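EAL domain protein (Vibrio cholerae serotype O1, PDB 6IJ2) hydrolyses cyclic dinucleotides such as c-di-GMP and cGAMP as a phosphodiesterase, and is seen here with calcium and the product 5'-pGpG. Local coordinates at residues I94-N99 with F127-A132; G216-A221 with Q235-A240. The protein carries 1 engineered substitution. All blocks are in the same frame, centred on the assembly; numbering follows the deposited sequence.

Interaction 1 comes first along the chain and closes before interaction 2 begins; their centres lie 23 Å apart, on opposite sides of the chain's centre, with nearest atoms about 5 Å apart. Both reach the same eight-stranded sheet of the EAL domain, a family with a TIM-barrel-like fold, and each joins the ends of a beta-alpha-beta unit: strands 91-96 and 125-129 with helix 109-117 in interaction 1, strands 211-214 and 233-244 with helix 220-229 in interaction 2. The dinucleotide of chain B spans the distance. Its second guanosine lies by 94-99 and the calcium ions, while its first guanine is read by 216-221 and 235-240.

Interaction 1: I94-N99 with F127-A132; sequences INFLPN and FEFTEA. With CA (calcium ion), chain J; CA (calcium ion), chain L; nucleotides of chain B.
From paired positions on neighbouring parallel strands, the side chains of Asn95 and Glu128 slant across each other to a shared calcium ion, their amide and carboxylate planes 76° apart. Asn95 OD1 binds the ion at 2.4 Å and Glu128 OE2 at 2.3 Å. Glu128 gets there with its chain extended beyond CG (chi2 -174°), while its other oxygen, OE1, is held by Ser93 and Lys179, which should fix the carboxylate's rotation. Glu45, Asp158, a water and a phosphate of the dinucleotide complete the site. Two parallel-strand bonds set this register: Glu128 N to Ile94 O at 2.8 Å, nearly straight, and Phe96 N to Glu128 O, in the carbonyl plane. The strands, 91-96 and 125-129, form a right-handed beta-alpha-beta crossover with helix 109-117 in the barrel of the EAL domain, and their C-terminal ends carry the metal ligands. On the sheet face away from the metal, the Phe96 and Phe129 rings meet obliquely, planes at 48°, with Phe96 CD2 3.3 Å from Phe129 CE2. Ile94 and Phe127 run alongside each other, Ile94 CB lying 3.9 Å from Phe127 CE1. Beyond the strands, Pro98 CB presses tightly on Ala132 CB at 3.4 Å. Thr130 OG1 binds a second calcium ion at a long 2.8 Å, joined there by Asp159 and by a water that is hydrogen-bonded to O2' and O3' of G2 of chain B.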
loop_
_atom_site.group_PDB
_atom_site.type_symbol
_atom_site.label_atom_id
_atom_site.label_comp_id
_atom_site.label_asym_id
_atom_site.label_seq_id
_atom_site.Cartn_x
_atom_site.Cartn_y
_atom_site.Cartn_z
ATOM N N ILE A 94 3.324 4.012 -21.086
ATOM C CA ILE A 94 4.310 2.939 -21.108
ATOM C C ILE A 94 4.584 2.516 -19.679
ATOM O O ILE A 94 4.743 3.362 -18.792
ATOM C CB ILE A 94 5.618 3.364 -21.803
ATOM C CG1 ILE A 94 5.320 3.784 -23.243
ATOM C CG2 ILE A 94 6.641 2.220 -21.793
ATOM C CD1 ILE A 94 6.460 4.540 -23.909
ATOM N N ASN A 95 4.637 1.209 -19.463
ATOM C CA ASN A 95 4.931 0.675 -18.140
ATOM C C ASN A 95 6.427 0.761 -17.878
ATOM O O ASN A 95 7.232 0.320 -18.702
ATOM C CB ASN A 95 4.467 -0.777 -18.031
ATOM C CG ASN A 95 2.956 -0.907 -17.987
ATOM O OD1 ASN A 95 2.336 -0.686 -16.948
ATOM N ND2 ASN A 95 2.357 -1.268 -19.115
ATOM N N PHE A 96 6.806 1.342 -16.747
ATOM C CA PHE A 96 8.216 1.498 -16.418
ATOM C C PHE A 96 8.634 0.287 -15.598
ATOM O O PHE A 96 8.172 0.111 -14.468
ATOM C CB PHE A 96 8.464 2.804 -15.667
ATOM C CG PHE A 96 9.921 3.213 -15.589
ATOM C CD1 PHE A 96 10.945 2.276 -15.663
ATOM C CD2 PHE A 96 10.263 4.543 -15.432
ATOM C CE1 PHE A 96 12.271 2.656 -15.574
ATOM C CE2 PHE A 96 11.588 4.931 -15.347
ATOM C CZ PHE A 96 12.592 3.986 -15.417
ATOM N N LEU A 97 9.519 -0.533 -16.169
ATOM C CA LEU A 97 10.038 -1.727 -15.521
ATOM C C LEU A 97 10.582 -1.385 -14.134
ATOM O O LEU A 97 11.487 -0.542 -14.022
ATOM C CB LEU A 97 11.133 -2.360 -16.378
ATOM C CG LEU A 97 11.732 -3.672 -15.861
ATOM C CD1 LEU A 97 10.823 -4.853 -16.178
ATOM C CD2 LEU A 97 13.131 -3.896 -16.417
ATOM N N PRO A 98 10.057 -2.005 -13.066
ATOM C CA PRO A 98 10.455 -1.662 -11.690
ATOM C C PRO A 98 11.944 -1.392 -11.481
ATOM O O PRO A 98 12.806 -2.243 -11.732
ATOM C CB PRO A 98 9.980 -2.889 -10.910
ATOM C CG PRO A 98 8.707 -3.258 -11.619
ATOM C CD PRO A 98 8.986 -3.017 -13.086
ATOM N N ASN A 99 12.231 -0.186 -10.981
ATOM C CA ASN A 99 13.512 0.485 -11.159
ATOM C C ASN A 99 14.471 0.293 -9.989
ATOM O O ASN A 99 15.412 1.081 -9.838
ATOM C CB ASN A 99 13.288 1.981 -11.398
ATOM C CG ASN A 99 11.884 2.298 -11.884
ATOM O OD1 ASN A 99 10.974 1.478 -11.775
ATOM N ND2 ASN A 99 11.699 3.501 -12.416
ATOM N N PHE A 127 4.528 7.717 -18.453
ATOM C CA PHE A 127 5.178 6.550 -17.873
ATOM C C PHE A 127 4.431 6.134 -16.618
ATOM O O PHE A 127 4.166 6.966 -15.746
ATOM C CB PHE A 127 6.649 6.831 -17.565
ATOM C CG PHE A 127 7.534 6.727 -18.776
ATOM C CD1 PHE A 127 7.916 5.482 -19.252
ATOM C CD2 PHE A 127 7.952 7.860 -19.463
ATOM C CE1 PHE A 127 8.704 5.374 -20.379
ATOM C CE2 PHE A 127 8.752 7.753 -20.585
ATOM C CZ PHE A 127 9.120 6.520 -21.049
ATOM N N GLU A 128 4.085 4.853 -16.539
ATOM C CA GLU A 128 3.388 4.296 -15.382
ATOM C C GLU A 128 4.389 3.612 -14.467
ATOM O O GLU A 128 5.161 2.754 -14.911
ATOM C CB GLU A 128 2.306 3.306 -15.818
ATOM C CG GLU A 128 1.381 3.894 -16.864
ATOM C CD GLU A 128 0.222 2.990 -17.202
ATOM O OE1 GLU A 128 -0.623 3.410 -18.014
ATOM O OE2 GLU A 128 0.150 1.866 -16.652
ATOM N N PHE A 129 4.357 3.979 -13.189
ATOM C CA PHE A 129 5.391 3.596 -12.237
ATOM C C PHE A 129 4.845 2.538 -11.285
ATOM O O PHE A 129 3.815 2.753 -10.634
ATOM C CB PHE A 129 5.894 4.818 -11.466
ATOM C CG PHE A 129 6.821 5.696 -12.267
ATOM C CD1 PHE A 129 6.312 6.663 -13.115
ATOM C CD2 PHE A 129 8.196 5.560 -12.159
ATOM C CE1 PHE A 129 7.151 7.479 -13.859
ATOM C CE2 PHE A 129 9.048 6.370 -12.901
ATOM C CZ PHE A 129 8.523 7.332 -13.754
ATOM N N THR A 130 5.528 1.399 -11.235
ATOM C CA THR A 130 5.291 0.333 -10.275
ATOM C C THR A 130 6.568 0.118 -9.477
ATOM O O THR A 130 7.667 0.101 -10.041
ATOM C CB THR A 130 4.898 -0.988 -10.962
ATOM O OG1 THR A 130 3.722 -0.802 -11.760
ATOM C CG2 THR A 130 4.624 -2.067 -9.919
ATOM N N GLU A 131 6.418 -0.043 -8.168
ATOM C CA GLU A 131 7.561 -0.273 -7.296
ATOM C C GLU A 131 8.103 -1.689 -7.472
ATOM O O GLU A 131 7.357 -2.634 -7.736
ATOM C CB GLU A 131 7.159 -0.043 -5.841
ATOM C CG GLU A 131 6.379 1.244 -5.601
ATOM C CD GLU A 131 4.863 1.053 -5.674
ATOM O OE1 GLU A 131 4.381 0.445 -6.654
ATOM O OE2 GLU A 131 4.154 1.507 -4.744
ATOM N N ALA A 132 9.423 -1.827 -7.319
ATOM C CA ALA A 132 10.048 -3.138 -7.415
ATOM C C ALA A 132 9.985 -3.894 -6.097
ATOM O O ALA A 132 9.914 -5.129 -6.098
ATOM C CB ALA A 132 11.503 -2.995 -7.858
HETATM CA CA CA J . 0.105 -0.364 -16.204
HETATM CA CA CA L . 1.833 -2.704 -12.501
ATOM P P G B 2 -1.146 -7.992 -19.481
ATOM O OP1 G B 2 -1.174 -7.208 -20.667
ATOM O OP2 G B 2 -1.138 -9.415 -19.571
ATOM O "O5'" G B 2 0.080 -7.572 -18.585
ATOM C "C5'" G B 2 0.529 -8.374 -17.500
ATOM C "C4'" G B 2 1.566 -7.626 -16.711
ATOM O "O4'" G B 2 2.666 -7.284 -17.576
ATOM C "C3'" G B 2 1.098 -6.310 -16.087
ATOM O "O3'" G B 2 1.567 -6.152 -14.762
ATOM C "C2'" G B 2 1.770 -5.255 -16.951
ATOM O "O2'" G B 2 2.065 -4.040 -16.316
ATOM C "C1'" G B 2 3.057 -5.968 -17.340
ATOM N N9 G B 2 3.585 -5.419 -18.575
ATOM C C8 G B 2 2.982 -5.419 -19.804
ATOM N N7 G B 2 3.669 -4.788 -20.712
ATOM C C5 G B 2 4.780 -4.323 -20.034
ATOM C C6 G B 2 5.883 -3.567 -20.491
ATOM O O6 G B 2 6.095 -3.125 -21.614
ATOM N N1 G B 2 6.793 -3.322 -19.476
ATOM C C2 G B 2 6.653 -3.740 -18.181
ATOM N N2 G B 2 7.631 -3.395 -17.344
ATOM N N3 G B 2 5.638 -4.459 -17.744
ATOM C C4 G B 2 4.745 -4.712 -18.715
HETATM O O HOH W 1 -2.210 -0.447 -16.298
HETATM O O HOH W 2 3.531 -4.032 -13.535
#

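Interaction 2: G216-A221 with Q235-A240. With nucleotides of chain B.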
loop_
_atom_site.group_PDB
_atom_site.type_symbol
_atom_site.label_atom_id
_atom_site.label_comp_id
_atom_site.label_asym_id
_atom_site.label_seq_id
_atom_site.Cartn_x
_atom_site.Cartn_y
_atom_site.Cartn_z
ATOM N N GLY A 216 -9.427 -1.660 -15.058
ATOM C CA GLY A 216 -10.099 -2.945 -14.996
ATOM C C GLY A 216 -11.605 -2.887 -14.879
ATOM O O GLY A 216 -12.203 -3.791 -14.283
ATOM N N VAL A 217 -12.234 -1.850 -15.427
ATOM C CA VAL A 217 -13.692 -1.783 -15.454
ATOM C C VAL A 217 -14.216 -2.876 -16.370
ATOM O O VAL A 217 -13.810 -2.970 -17.534
ATOM C CB VAL A 217 -14.159 -0.394 -15.912
ATOM C CG1 VAL A 217 -15.674 -0.349 -16.015
ATOM C CG2 VAL A 217 -13.648 0.655 -14.957
ATOM N N GLU A 218 -15.113 -3.715 -15.845
ATOM C CA GLU A 218 -15.630 -4.857 -16.582
ATOM C C GLU A 218 -17.129 -4.820 -16.845
ATOM O O GLU A 218 -17.603 -5.587 -17.690
ATOM C CB GLU A 218 -15.270 -6.168 -15.860
ATOM C CG GLU A 218 -13.774 -6.466 -15.947
ATOM C CD GLU A 218 -13.380 -7.835 -15.437
ATOM O OE1 GLU A 218 -12.193 -8.193 -15.580
ATOM O OE2 GLU A 218 -14.245 -8.555 -14.899
ATOM N N SER A 219 -17.882 -3.928 -16.207
ATOM C CA SER A 219 -19.325 -3.922 -16.390
ATOM C C SER A 219 -19.841 -2.493 -16.435
ATOM O O SER A 219 -19.222 -1.567 -15.908
ATOM C CB SER A 219 -20.036 -4.686 -15.272
ATOM O OG SER A 219 -19.826 -4.037 -14.031
ATOM N N HIS A 220 -21.011 -2.336 -17.057
ATOM C CA HIS A 220 -21.655 -1.028 -17.084
ATOM C C HIS A 220 -21.935 -0.515 -15.678
ATOM O O HIS A 220 -21.832 0.690 -15.418
ATOM C CB HIS A 220 -22.953 -1.085 -17.890
ATOM C CG HIS A 220 -23.711 0.205 -17.875
ATOM N ND1 HIS A 220 -24.690 0.481 -16.947
ATOM C CD2 HIS A 220 -23.607 1.311 -18.650
ATOM C CE1 HIS A 220 -25.172 1.692 -17.161
ATOM N NE2 HIS A 220 -24.531 2.218 -18.189
ATOM N N ALA A 221 -22.322 -1.406 -14.762
ATOM C CA ALA A 221 -22.670 -0.959 -13.416
ATOM C C ALA A 221 -21.473 -0.333 -12.712
ATOM O O ALA A 221 -21.622 0.661 -11.988
ATOM C CB ALA A 221 -23.218 -2.129 -12.597
ATOM N N GLN A 235 -10.387 2.593 -17.896
ATOM C CA GLN A 235 -9.747 1.587 -18.725
ATOM C C GLN A 235 -10.307 0.237 -18.308
ATOM O O GLN A 235 -10.622 0.032 -17.133
ATOM C CB GLN A 235 -8.226 1.660 -18.535
ATOM C CG GLN A 235 -7.414 0.743 -19.373
ATOM C CD GLN A 235 -5.920 0.938 -19.147
ATOM O OE1 GLN A 235 -5.487 1.853 -18.425
ATOM N NE2 GLN A 235 -5.133 0.083 -19.751
ATOM N N GLY A 236 -10.452 -0.677 -19.255
ATOM C CA GLY A 236 -10.918 -2.001 -18.884
ATOM C C GLY A 236 -11.596 -2.720 -20.033
ATOM O O GLY A 236 -11.963 -2.135 -21.050
ATOM N N TYR A 237 -11.775 -4.033 -19.827
ATOM C CA TYR A 237 -12.428 -4.878 -20.823
ATOM C C TYR A 237 -13.806 -4.354 -21.208
ATOM O O TYR A 237 -14.250 -4.567 -22.340
ATOM C CB TYR A 237 -12.551 -6.310 -20.300
ATOM C CG TYR A 237 -11.245 -7.080 -20.201
ATOM C CD1 TYR A 237 -10.058 -6.575 -20.732
ATOM C CD2 TYR A 237 -11.207 -8.320 -19.589
ATOM C CE1 TYR A 237 -8.871 -7.288 -20.641
ATOM C CE2 TYR A 237 -10.026 -9.038 -19.485
ATOM C CZ TYR A 237 -8.862 -8.521 -20.016
ATOM O OH TYR A 237 -7.689 -9.243 -19.918
ATOM N N TYR A 238 -14.506 -3.689 -20.283
ATOM C CA TYR A 238 -15.809 -3.132 -20.633
ATOM C C TYR A 238 -15.707 -2.187 -21.822
ATOM O O TYR A 238 -16.628 -2.120 -22.644
ATOM C CB TYR A 238 -16.421 -2.402 -19.440
ATOM C CG TYR A 238 -17.747 -1.758 -19.778
ATOM C CD1 TYR A 238 -18.849 -2.533 -20.107
ATOM C CD2 TYR A 238 -17.889 -0.375 -19.787
ATOM C CE1 TYR A 238 -20.064 -1.951 -20.440
ATOM C CE2 TYR A 238 -19.107 0.221 -20.118
ATOM C CZ TYR A 238 -20.188 -0.577 -20.434
ATOM O OH TYR A 238 -21.395 -0.005 -20.757
ATOM N N PHE A 239 -14.591 -1.470 -21.943
ATOM C CA PHE A 239 -14.389 -0.553 -23.064
ATOM C C PHE A 239 -13.738 -1.249 -24.255
ATOM O O PHE A 239 -14.253 -1.185 -25.377
ATOM C CB PHE A 239 -13.553 0.645 -22.607
ATOM C CG PHE A 239 -14.162 1.380 -21.454
ATOM C CD1 PHE A 239 -15.224 2.249 -21.654
ATOM C CD2 PHE A 239 -13.707 1.166 -20.160
ATOM C CE1 PHE A 239 -15.812 2.915 -20.578
ATOM C CE2 PHE A 239 -14.293 1.828 -19.086
ATOM C CZ PHE A 239 -15.341 2.704 -19.295
ATOM N N ALA A 240 -12.619 -1.928 -24.022
ATOM C CA ALA A 240 -11.961 -2.684 -25.074
ATOM C C ALA A 240 -10.814 -3.462 -24.469
ATOM O O ALA A 240 -10.052 -2.921 -23.663
ATOM C CB ALA A 240 -11.429 -1.769 -26.187
ATOM O OP3 G B 1 -1.900 -2.501 -14.031
ATOM P P G B 1 -0.986 -3.392 -14.695
ATOM O OP1 G B 1 -0.250 -2.712 -15.717
ATOM O OP2 G B 1 -0.244 -4.024 -13.656
ATOM O "O5'" G B 1 -1.946 -4.471 -15.317
ATOM C "C5'" G B 1 -2.241 -4.499 -16.709
ATOM C "C4'" G B 1 -2.897 -5.811 -17.068
ATOM O "O4'" G B 1 -4.314 -5.718 -16.826
ATOM C "C3'" G B 1 -2.753 -6.268 -18.524
ATOM O "O3'" G B 1 -2.358 -7.620 -18.646
ATOM C "C2'" G B 1 -4.165 -6.126 -19.075
ATOM O "O2'" G B 1 -4.538 -7.057 -20.048
ATOM C "C1'" G B 1 -4.997 -6.395 -17.834
ATOM N N9 G B 1 -6.344 -5.850 -17.923
ATOM C C8 G B 1 -6.726 -4.691 -18.550
ATOM N N7 G B 1 -8.003 -4.456 -18.454
ATOM C C5 G B 1 -8.490 -5.517 -17.710
ATOM C C6 G B 1 -9.809 -5.805 -17.276
ATOM O O6 G B 1 -10.835 -5.171 -17.480
ATOM N N1 G B 1 -9.863 -6.988 -16.555
ATOM C C2 G B 1 -8.785 -7.784 -16.276
ATOM N N2 G B 1 -9.035 -8.871 -15.551
ATOM N N3 G B 1 -7.550 -7.520 -16.659
ATOM C C4 G B 1 -7.476 -6.378 -17.366
#
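Val217 and Tyr238 are tied by backbone hydrogen bonding, Tyr238 N donating to Val217 O at 2.9 Å. A second bond runs from Val217 N to Gln235 O, where the donor lies in the carbonyl plane on a lone pair. Gly236, between the two bonded residues Gln235 and Tyr238 in sequence, brings its CA to 3.3 Å from Val217 O in a CA-H...O contact; the glycine lets the two backbones come this close.

Tyr238 swings its ring out with CG anti to the backbone N (chi1 178°), laying one face against the backbone of Ser219 and His220, with His220 N 3.5 Å above the ring plane near its rim. The His220 side chain runs alongside, its ring edge turned to the phenol so that CD2 comes 3.3 Å from Tyr238 OH, a hydroxyl hydrogen-bonded to Glu253. Val217 CB also touches Phe239 CE2 at 3.9 Å.

The remaining bonds grip G1 of chain B. Glu218 OE1 accepts from both N1, at 2.8 Å, and N2, the latter more bent, while Tyr237 N points almost straight at O6 (2.8 Å, 178°). The base of G1 lies over one face of the Tyr237 ring, with G1 C6 3.4 Å above the ring plane, over the ring centre. Reading N1, N2 and O6 together is a guanine-specific pattern.

The two segments join the ends of the beta-alpha-beta unit made by strand 211-214, helix 220-229 and strand 233-244. Ser219 is the N-cap of that helix, whose Phe223 and Leu226 pack on Val217; across the contact, Phe239 reaches Val34 of strand 27-35 and meets Phe254 of helix 252-255 edge-to-face.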